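PDB 5GXX: glucanase from Clostridium thermocellum, which probably hydrolyses the internal beta-1,4-glucosidic bonds of cellulose as a family 9 endoglucanase of the cellulosome. Local coordinates for residues E33-A38 with G123-I128; A177-S182 with G196-L201; K379-L384 with S471-R476. The protein carries 1 engineered substitution. One frame throughout, in Å; residues are numbered along the deposited sequence.

Interaction 1: residues E33-A38 with G123-I128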
# COMPACT_ATOMS: atom_id res chain seq x y z
N GLU A 33 -37.90 -5.73 7.70
CA GLU A 33 -37.04 -6.43 8.65
C GLU A 33 -35.59 -6.06 8.46
O GLU A 33 -34.80 -6.12 9.41
CB GLU A 33 -37.20 -7.96 8.53
CG GLU A 33 -36.77 -8.52 7.19
CD GLU A 33 -36.87 -10.03 7.17
OE1 GLU A 33 -36.35 -10.67 8.11
OE2 GLU A 33 -37.45 -10.58 6.21
N TRP A 34 -35.24 -5.65 7.24
CA TRP A 34 -33.87 -5.25 6.92
C TRP A 34 -33.62 -3.75 7.01
O TRP A 34 -32.60 -3.26 6.51
CB TRP A 34 -33.50 -5.75 5.52
CG TRP A 34 -34.51 -5.47 4.43
CD1 TRP A 34 -35.60 -6.23 4.11
CD2 TRP A 34 -34.52 -4.35 3.53
NE1 TRP A 34 -36.27 -5.67 3.05
CE2 TRP A 34 -35.63 -4.52 2.67
CE3 TRP A 34 -33.69 -3.24 3.35
CZ2 TRP A 34 -35.93 -3.62 1.65
CZ3 TRP A 34 -33.99 -2.33 2.33
CH2 TRP A 34 -35.11 -2.53 1.50
N ARG A 35 -34.53 -3.00 7.64
CA ARG A 35 -34.28 -1.59 7.91
C ARG A 35 -34.30 -1.33 9.41
O ARG A 35 -35.21 -1.80 10.11
CB ARG A 35 -35.29 -0.67 7.23
CG ARG A 35 -35.19 -0.51 5.70
CD ARG A 35 -33.83 0.02 5.20
NE ARG A 35 -33.31 1.00 6.16
CZ ARG A 35 -33.84 2.21 6.33
NH1 ARG A 35 -34.81 2.66 5.53
NH2 ARG A 35 -33.39 3.00 7.30
N GLY A 36 -33.31 -0.60 9.90
CA GLY A 36 -33.30 -0.11 11.28
C GLY A 36 -33.12 1.40 11.26
O GLY A 36 -33.00 1.98 10.18
N ASP A 37 -33.05 2.02 12.44
CA ASP A 37 -32.73 3.45 12.57
C ASP A 37 -31.43 3.73 11.83
O ASP A 37 -30.46 2.96 11.91
CB ASP A 37 -32.57 3.86 14.04
CG ASP A 37 -33.88 3.88 14.80
OD1 ASP A 37 -34.97 3.83 14.18
OD2 ASP A 37 -33.83 3.93 16.05
N ALA A 38 -31.45 4.82 11.07
CA ALA A 38 -30.29 5.21 10.27
C ALA A 38 -30.23 6.73 10.23
O ALA A 38 -31.22 7.42 10.45
CB ALA A 38 -30.40 4.64 8.85
N GLY A 123 -23.45 1.34 -0.02
CA GLY A 123 -23.59 0.56 1.21
C GLY A 123 -24.90 0.93 1.89
O GLY A 123 -25.64 1.78 1.40
N SER A 124 -25.16 0.28 3.02
CA SER A 124 -26.47 0.33 3.67
C SER A 124 -26.64 1.56 4.55
O SER A 124 -25.70 2.03 5.20
CB SER A 124 -26.68 -0.95 4.49
OG SER A 124 -26.71 -2.08 3.63
N ALA A 125 -27.87 2.07 4.57
CA ALA A 125 -28.25 3.26 5.32
C ALA A 125 -27.71 3.27 6.75
O ALA A 125 -27.18 4.27 7.22
CB ALA A 125 -29.78 3.40 5.35
N GLU A 126 -27.84 2.14 7.44
CA GLU A 126 -27.57 2.07 8.87
C GLU A 126 -26.10 2.24 9.24
O GLU A 126 -25.78 2.48 10.41
CB GLU A 126 -28.08 0.75 9.44
CG GLU A 126 -29.60 0.54 9.41
CD GLU A 126 -30.15 0.11 8.06
OE1 GLU A 126 -29.37 -0.18 7.11
OE2 GLU A 126 -31.40 0.09 7.94
N VAL A 127 -25.21 2.10 8.26
CA VAL A 127 -23.77 2.20 8.54
C VAL A 127 -23.11 3.41 7.88
O VAL A 127 -21.90 3.60 8.02
CB VAL A 127 -23.01 0.89 8.20
CG1 VAL A 127 -23.53 -0.25 9.10
CG2 VAL A 127 -23.15 0.55 6.73
N ILE A 128 -23.88 4.26 7.19
CA ILE A 128 -23.27 5.38 6.43
C ILE A 128 -22.50 6.39 7.28
O ILE A 128 -21.56 7.03 6.79
CB ILE A 128 -24.30 6.09 5.50
CG1 ILE A 128 -23.57 6.92 4.43
CG2 ILE A 128 -25.25 6.95 6.31
CD1 ILE A 128 -24.49 7.42 3.31
O HOH W 1 -29.85 -2.65 6.33
O HOH W 2 -27.90 3.77 12.62
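Ala38 and Glu126 bring the two irregular loops closest, their CA atoms 4.4 Å apart, and neither 33-38 nor 123-128 forms a regular helix or strand. Glu126 makes the largest share of the contact. A bend about its CB-CG bond (chi2 79°) turns the carboxylate toward the backbone of 34-36. Two donors share OE2: Arg35 NE lies 2.8 Å from Glu126 OE2 in a nearly straight hydrogen bond (165°) that is part of a salt bridge, and Gly36 N also reaches Glu126 OE2 at 2.8 Å. The arginine comes to the syn side and the glycine amide to the anti side, from opposite faces of the carboxylate plane. Although the acceptor sits almost in the plane of the guanidinium, the guanidinium and carboxylate planes are inclined 56° to each other. The other oxygen is reached through water 1, which donates to Glu126 OE1 at 2.6 Å and to Trp34 O at 2.8 Å, so both ends of the carboxylate are engaged. Bends at chi2 and chi3 curl Arg35 round so that one face of its guanidinium lies against Ala125 CB, while NH1 turns away to the carbonyls of Gln22 and Cys20. Beside this polar group Ala38 CB and Ala125 CB make a small apolar contact at 3.8 Å. Separately, the CG methylene of Glu126 lies by a carbonyl, 3.6 Å from Asp37 O. Thr365, in helix 364-367, touches Arg35 and Glu126 and accepts the amide hydrogen of Ala125 at its OG1. With a cationic donor and a peptide N-H converging on one oxygen, Glu126 is probably held as a carboxylate, its negative charge balanced by Arg35, and its rotation is fixed by bonds on either side of the plane.

Interaction 2: residues A177-S182 with G196-L201. With CA (calcium ion), chain C.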
# COMPACT_ATOMS: atom_id res chain seq x y z
N ALA A 177 -43.40 35.25 -0.90
CA ALA A 177 -42.77 36.54 -0.61
C ALA A 177 -41.37 36.55 -1.23
O ALA A 177 -40.91 37.59 -1.71
CB ALA A 177 -42.70 36.75 0.89
N THR A 178 -40.73 35.39 -1.26
CA THR A 178 -39.35 35.23 -1.73
C THR A 178 -39.24 35.31 -3.26
O THR A 178 -38.30 35.88 -3.79
CB THR A 178 -38.75 33.89 -1.24
OG1 THR A 178 -38.75 33.84 0.19
CG2 THR A 178 -37.32 33.68 -1.72
N ARG A 179 -40.20 34.71 -3.96
CA ARG A 179 -40.21 34.70 -5.42
C ARG A 179 -38.84 34.56 -6.06
O ARG A 179 -38.46 35.31 -6.97
CB ARG A 179 -41.03 35.86 -6.01
CG ARG A 179 -42.49 35.63 -5.75
CD ARG A 179 -43.40 36.75 -6.20
NE ARG A 179 -44.77 36.47 -5.79
CZ ARG A 179 -45.84 37.07 -6.30
NH1 ARG A 179 -45.69 37.98 -7.25
NH2 ARG A 179 -47.05 36.75 -5.87
N SER A 180 -38.10 33.57 -5.59
CA SER A 180 -36.77 33.28 -6.12
C SER A 180 -36.33 31.86 -5.78
O SER A 180 -36.58 31.38 -4.68
CB SER A 180 -35.75 34.28 -5.56
OG SER A 180 -34.48 34.09 -6.14
N ASP A 181 -35.64 31.24 -6.73
CA ASP A 181 -34.96 29.98 -6.49
C ASP A 181 -33.47 30.15 -6.20
O ASP A 181 -32.73 29.18 -6.16
CB ASP A 181 -35.14 29.05 -7.69
CG ASP A 181 -36.49 28.37 -7.70
OD1 ASP A 181 -37.05 28.09 -6.62
OD2 ASP A 181 -36.99 28.12 -8.82
N SER A 182 -33.03 31.39 -5.99
CA SER A 182 -31.59 31.67 -5.87
C SER A 182 -30.92 30.98 -4.68
O SER A 182 -29.74 30.62 -4.74
CB SER A 182 -31.32 33.18 -5.88
OG SER A 182 -31.70 33.79 -4.66
N GLY A 196 -38.71 26.77 -13.11
CA GLY A 196 -38.94 27.93 -12.26
C GLY A 196 -39.90 27.60 -11.14
O GLY A 196 -40.23 26.43 -10.88
N PHE A 197 -40.38 28.66 -10.48
CA PHE A 197 -41.13 28.50 -9.24
C PHE A 197 -42.61 28.90 -9.35
O PHE A 197 -43.37 28.68 -8.41
CB PHE A 197 -40.43 29.26 -8.11
CG PHE A 197 -40.41 30.75 -8.32
CD1 PHE A 197 -41.60 31.47 -8.21
CD2 PHE A 197 -39.25 31.42 -8.70
CE1 PHE A 197 -41.63 32.83 -8.42
CE2 PHE A 197 -39.28 32.80 -8.94
CZ PHE A 197 -40.48 33.50 -8.81
N TRP A 198 -43.03 29.47 -10.48
CA TRP A 198 -44.44 29.86 -10.62
C TRP A 198 -45.40 28.67 -10.55
O TRP A 198 -46.49 28.78 -9.99
CB TRP A 198 -44.68 30.70 -11.88
CG TRP A 198 -43.92 32.00 -11.89
CD1 TRP A 198 -42.88 32.34 -12.71
CD2 TRP A 198 -44.14 33.13 -11.04
NE1 TRP A 198 -42.44 33.61 -12.43
CE2 TRP A 198 -43.19 34.12 -11.40
CE3 TRP A 198 -45.04 33.41 -10.00
CZ2 TRP A 198 -43.13 35.37 -10.77
CZ3 TRP A 198 -44.98 34.66 -9.37
CH2 TRP A 198 -44.03 35.61 -9.76
N ASP A 199 -45.01 27.53 -11.13
CA ASP A 199 -45.85 26.35 -11.03
C ASP A 199 -46.04 25.83 -9.60
O ASP A 199 -47.14 25.41 -9.25
CB ASP A 199 -45.30 25.22 -11.93
CG ASP A 199 -43.82 24.94 -11.68
OD1 ASP A 199 -42.98 25.73 -12.15
OD2 ASP A 199 -43.50 23.93 -11.01
N GLU A 200 -45.00 25.87 -8.77
CA GLU A 200 -45.16 25.48 -7.37
C GLU A 200 -46.10 26.43 -6.63
O GLU A 200 -46.89 26.01 -5.78
CB GLU A 200 -43.82 25.43 -6.61
CG GLU A 200 -42.89 24.28 -6.97
CD GLU A 200 -42.16 24.46 -8.28
OE1 GLU A 200 -42.25 25.57 -8.85
OE2 GLU A 200 -41.50 23.50 -8.73
N LEU A 201 -46.00 27.72 -6.92
CA LEU A 201 -46.93 28.65 -6.26
C LEU A 201 -48.37 28.39 -6.67
O LEU A 201 -49.26 28.46 -5.82
CB LEU A 201 -46.56 30.13 -6.49
CG LEU A 201 -45.20 30.56 -5.95
CD1 LEU A 201 -44.99 32.04 -6.35
CD2 LEU A 201 -45.13 30.40 -4.43
CA CA C . -41.21 24.34 -10.88
O HOH W 3 -39.00 23.93 -10.59
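Arg179 and Phe197 make the main packing contact between the end of helix 162-178 and the start of helix 198-212. Arg179 leaves the helical path with positive phi, and its peptide lies by the far end of the phenyl ring, with Arg179 O 3.3 Å from Phe197 CZ and Arg179 CB 3.7 Å from the same carbon. Ser180 N stands over one face of this ring. The arginine chain then runs extended to Trp198, whose benzo edge points at the guanidinium face: the planes are 76° apart, and Arg179 CD lies 3.8 Å from Trp198 CH2. Phe197 CE1 in turn sits over the centre of the indole.

Polar groups act around this packing. Arg179 NH2 forms a salt bridge with Asp176, three residues back, and Asp181 OD2, 3.7 Å from Phe197 CB near the ring plane, bonds to Ser193 OG. Ser180 OG accepts from Ser182 N, closing an ST turn.

Metal coordination joins the loop residue Gly196 to the first turn of helix 198-212. The calcium ion takes Gly196 O at 2.3 Å, both oxygens of Asp199, both oxygens of Glu200 and water 3, with Ser195 and Asp246 completing the shell. The arrangement is that of a calcium site, probably structural, at a helix N terminus, here on the surface of the helical catalytic domain of a family 9 enzyme.

Interaction 3: residues K379-L384 with S471-R476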
# COMPACT_ATOMS: atom_id res chain seq x y z
N LYS A 379 -26.53 -11.21 -6.09
CA LYS A 379 -27.99 -11.13 -5.91
C LYS A 379 -28.29 -10.21 -4.74
O LYS A 379 -27.56 -10.20 -3.75
CB LYS A 379 -28.59 -12.51 -5.63
CG LYS A 379 -28.56 -13.44 -6.83
CD LYS A 379 -29.00 -14.85 -6.44
CE LYS A 379 -28.89 -15.79 -7.64
NZ LYS A 379 -30.05 -15.66 -8.58
N HIS A 380 -29.35 -9.43 -4.86
CA HIS A 380 -29.77 -8.58 -3.73
C HIS A 380 -30.14 -9.44 -2.53
O HIS A 380 -30.82 -10.48 -2.66
CB HIS A 380 -31.00 -7.74 -4.08
CG HIS A 380 -30.69 -6.52 -4.88
ND1 HIS A 380 -29.61 -6.45 -5.73
CD2 HIS A 380 -31.29 -5.31 -4.93
CE1 HIS A 380 -29.58 -5.26 -6.31
NE2 HIS A 380 -30.59 -4.55 -5.83
N ARG A 381 -29.75 -8.97 -1.35
CA ARG A 381 -30.11 -9.67 -0.12
C ARG A 381 -31.55 -9.41 0.33
O ARG A 381 -32.10 -10.23 1.08
CB ARG A 381 -29.11 -9.36 0.98
CG ARG A 381 -27.75 -9.99 0.65
CD ARG A 381 -26.62 -9.41 1.51
NE ARG A 381 -26.24 -10.23 2.64
CZ ARG A 381 -25.37 -9.84 3.57
NH1 ARG A 381 -24.85 -8.62 3.54
NH2 ARG A 381 -25.07 -10.66 4.57
N HIS A 382 -32.14 -8.31 -0.15
CA HIS A 382 -33.49 -7.91 0.26
C HIS A 382 -34.41 -7.64 -0.91
O HIS A 382 -33.94 -7.31 -1.99
CB HIS A 382 -33.45 -6.68 1.16
CG HIS A 382 -32.39 -6.79 2.21
ND1 HIS A 382 -32.43 -7.77 3.18
CD2 HIS A 382 -31.24 -6.10 2.41
CE1 HIS A 382 -31.34 -7.68 3.92
NE2 HIS A 382 -30.62 -6.65 3.50
N VAL A 383 -35.71 -7.76 -0.66
CA VAL A 383 -36.71 -7.52 -1.71
C VAL A 383 -37.28 -6.12 -1.54
O VAL A 383 -37.92 -5.83 -0.54
CB VAL A 383 -37.88 -8.51 -1.64
CG1 VAL A 383 -38.85 -8.30 -2.81
CG2 VAL A 383 -37.34 -9.93 -1.69
N LEU A 384 -37.03 -5.26 -2.52
CA LEU A 384 -37.54 -3.88 -2.47
C LEU A 384 -38.98 -3.85 -3.01
O LEU A 384 -39.30 -3.24 -4.05
CB LEU A 384 -36.62 -2.94 -3.27
CG LEU A 384 -36.90 -1.44 -3.16
CD1 LEU A 384 -36.52 -0.85 -1.80
CD2 LEU A 384 -36.10 -0.73 -4.26
N SER A 471 -23.32 -7.67 8.18
CA SER A 471 -24.72 -7.57 8.61
C SER A 471 -25.63 -6.92 7.57
O SER A 471 -25.18 -6.12 6.76
CB SER A 471 -24.84 -6.85 9.95
OG SER A 471 -24.33 -5.52 9.89
N SER A 472 -26.91 -7.29 7.60
CA SER A 472 -27.87 -6.82 6.60
C SER A 472 -29.33 -6.91 7.07
O SER A 472 -30.19 -6.35 6.39
CB SER A 472 -27.68 -7.55 5.27
OG SER A 472 -27.97 -6.69 4.18
N TRP A 473 -29.61 -7.57 8.20
CA TRP A 473 -31.00 -7.73 8.66
C TRP A 473 -31.23 -7.15 10.06
O TRP A 473 -31.53 -7.91 10.99
CB TRP A 473 -31.43 -9.20 8.64
CG TRP A 473 -31.62 -9.74 7.28
CD1 TRP A 473 -32.79 -9.77 6.57
CD2 TRP A 473 -30.63 -10.36 6.46
NE1 TRP A 473 -32.58 -10.36 5.35
CE2 TRP A 473 -31.27 -10.73 5.25
CE3 TRP A 473 -29.27 -10.63 6.62
CZ2 TRP A 473 -30.58 -11.36 4.21
CZ3 TRP A 473 -28.59 -11.26 5.59
CH2 TRP A 473 -29.25 -11.62 4.40
N PRO A 474 -31.08 -5.83 10.24
CA PRO A 474 -30.59 -4.84 9.29
C PRO A 474 -29.07 -4.69 9.43
O PRO A 474 -28.49 -5.13 10.43
CB PRO A 474 -31.25 -3.55 9.78
CG PRO A 474 -31.32 -3.73 11.29
CD PRO A 474 -31.47 -5.22 11.52
N ALA A 475 -28.44 -4.04 8.46
CA ALA A 475 -27.04 -3.66 8.66
C ALA A 475 -26.89 -2.97 10.01
O ALA A 475 -27.76 -2.19 10.40
CB ALA A 475 -26.57 -2.73 7.53
N ARG A 476 -25.83 -3.27 10.77
CA ARG A 476 -25.74 -2.75 12.13
C ARG A 476 -24.32 -2.85 12.63
O ARG A 476 -23.48 -3.48 12.00
CB ARG A 476 -26.70 -3.49 13.08
CG ARG A 476 -26.43 -4.97 13.22
CD ARG A 476 -27.57 -5.71 13.95
NE ARG A 476 -27.31 -7.14 14.09
CZ ARG A 476 -27.45 -8.04 13.12
NH1 ARG A 476 -27.87 -7.69 11.91
NH2 ARG A 476 -27.18 -9.31 13.37
O HOH W 4 -23.23 -6.43 4.65
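His382 takes chi1 of -45°, with CG beside the backbone N and anti to the carbonyl carbon, and this carries its imidazole over to Ser472 and Trp473. Arg381 instead bends at chi3 (100°), turning its guanidinium back across the same serine and tryptophan. His382 NE2 and Ser472 OG share a hydrogen bond of 2.7 Å. Through CE1, next to NE2, the edge of the imidazole points onto the indole face in a T-shaped pair: the centroid of the five-membered ring of Trp473 is 4.5 Å from that of His382, the planes are 78° apart, and His382 CE1 comes within 3.3 Å of Trp473 NE1. Glu441 OE1 receives both His382 ND1 and Trp473 NE1, so a single carboxylate oxygen helps set the orientation of the two rings. Arg381 places one guanidinium face on Ser472 CB, 3.5 Å from NH1, and its NH1 donates to water 4, which also lies 2.9 Å from Ser471 O. Its NH2 forms a salt bridge with Asp444, which probably offsets its charge, and a hydrogen bond to the carbonyl of Arg470. Trp473 precedes a cis peptide bond to Pro474, and Glu446 accepts from the amides of Ser472 and Trp473. The contact thus joins the loop between helices 364-367 and 412-429 to the connection between strands 460-469 and 481-488, with strand 447-456 alongside through Phe447.

Overall arrangement
Along the chain the three contacts follow one another in series, neither nesting nor crossing. Interaction 1 closes a span of 84 residues, drawing the loop after helix 7-20 onto the one after helix 115-120. Interaction 2 closes only 13 residues, between helices 162-178 and 198-212, and sits apart, its nearest atoms about 25 Å from either of the others. Interaction 3 spans 86 residues and ties the family 9 region to the cellulose-binding region. Interactions 1 and 3 adjoin, their centres 9 Å apart: Trp34 stacks on His382, and Ser124 packs against Ala475, so interaction 1 backs, on the family 9 side, the junction that interaction 3 makes.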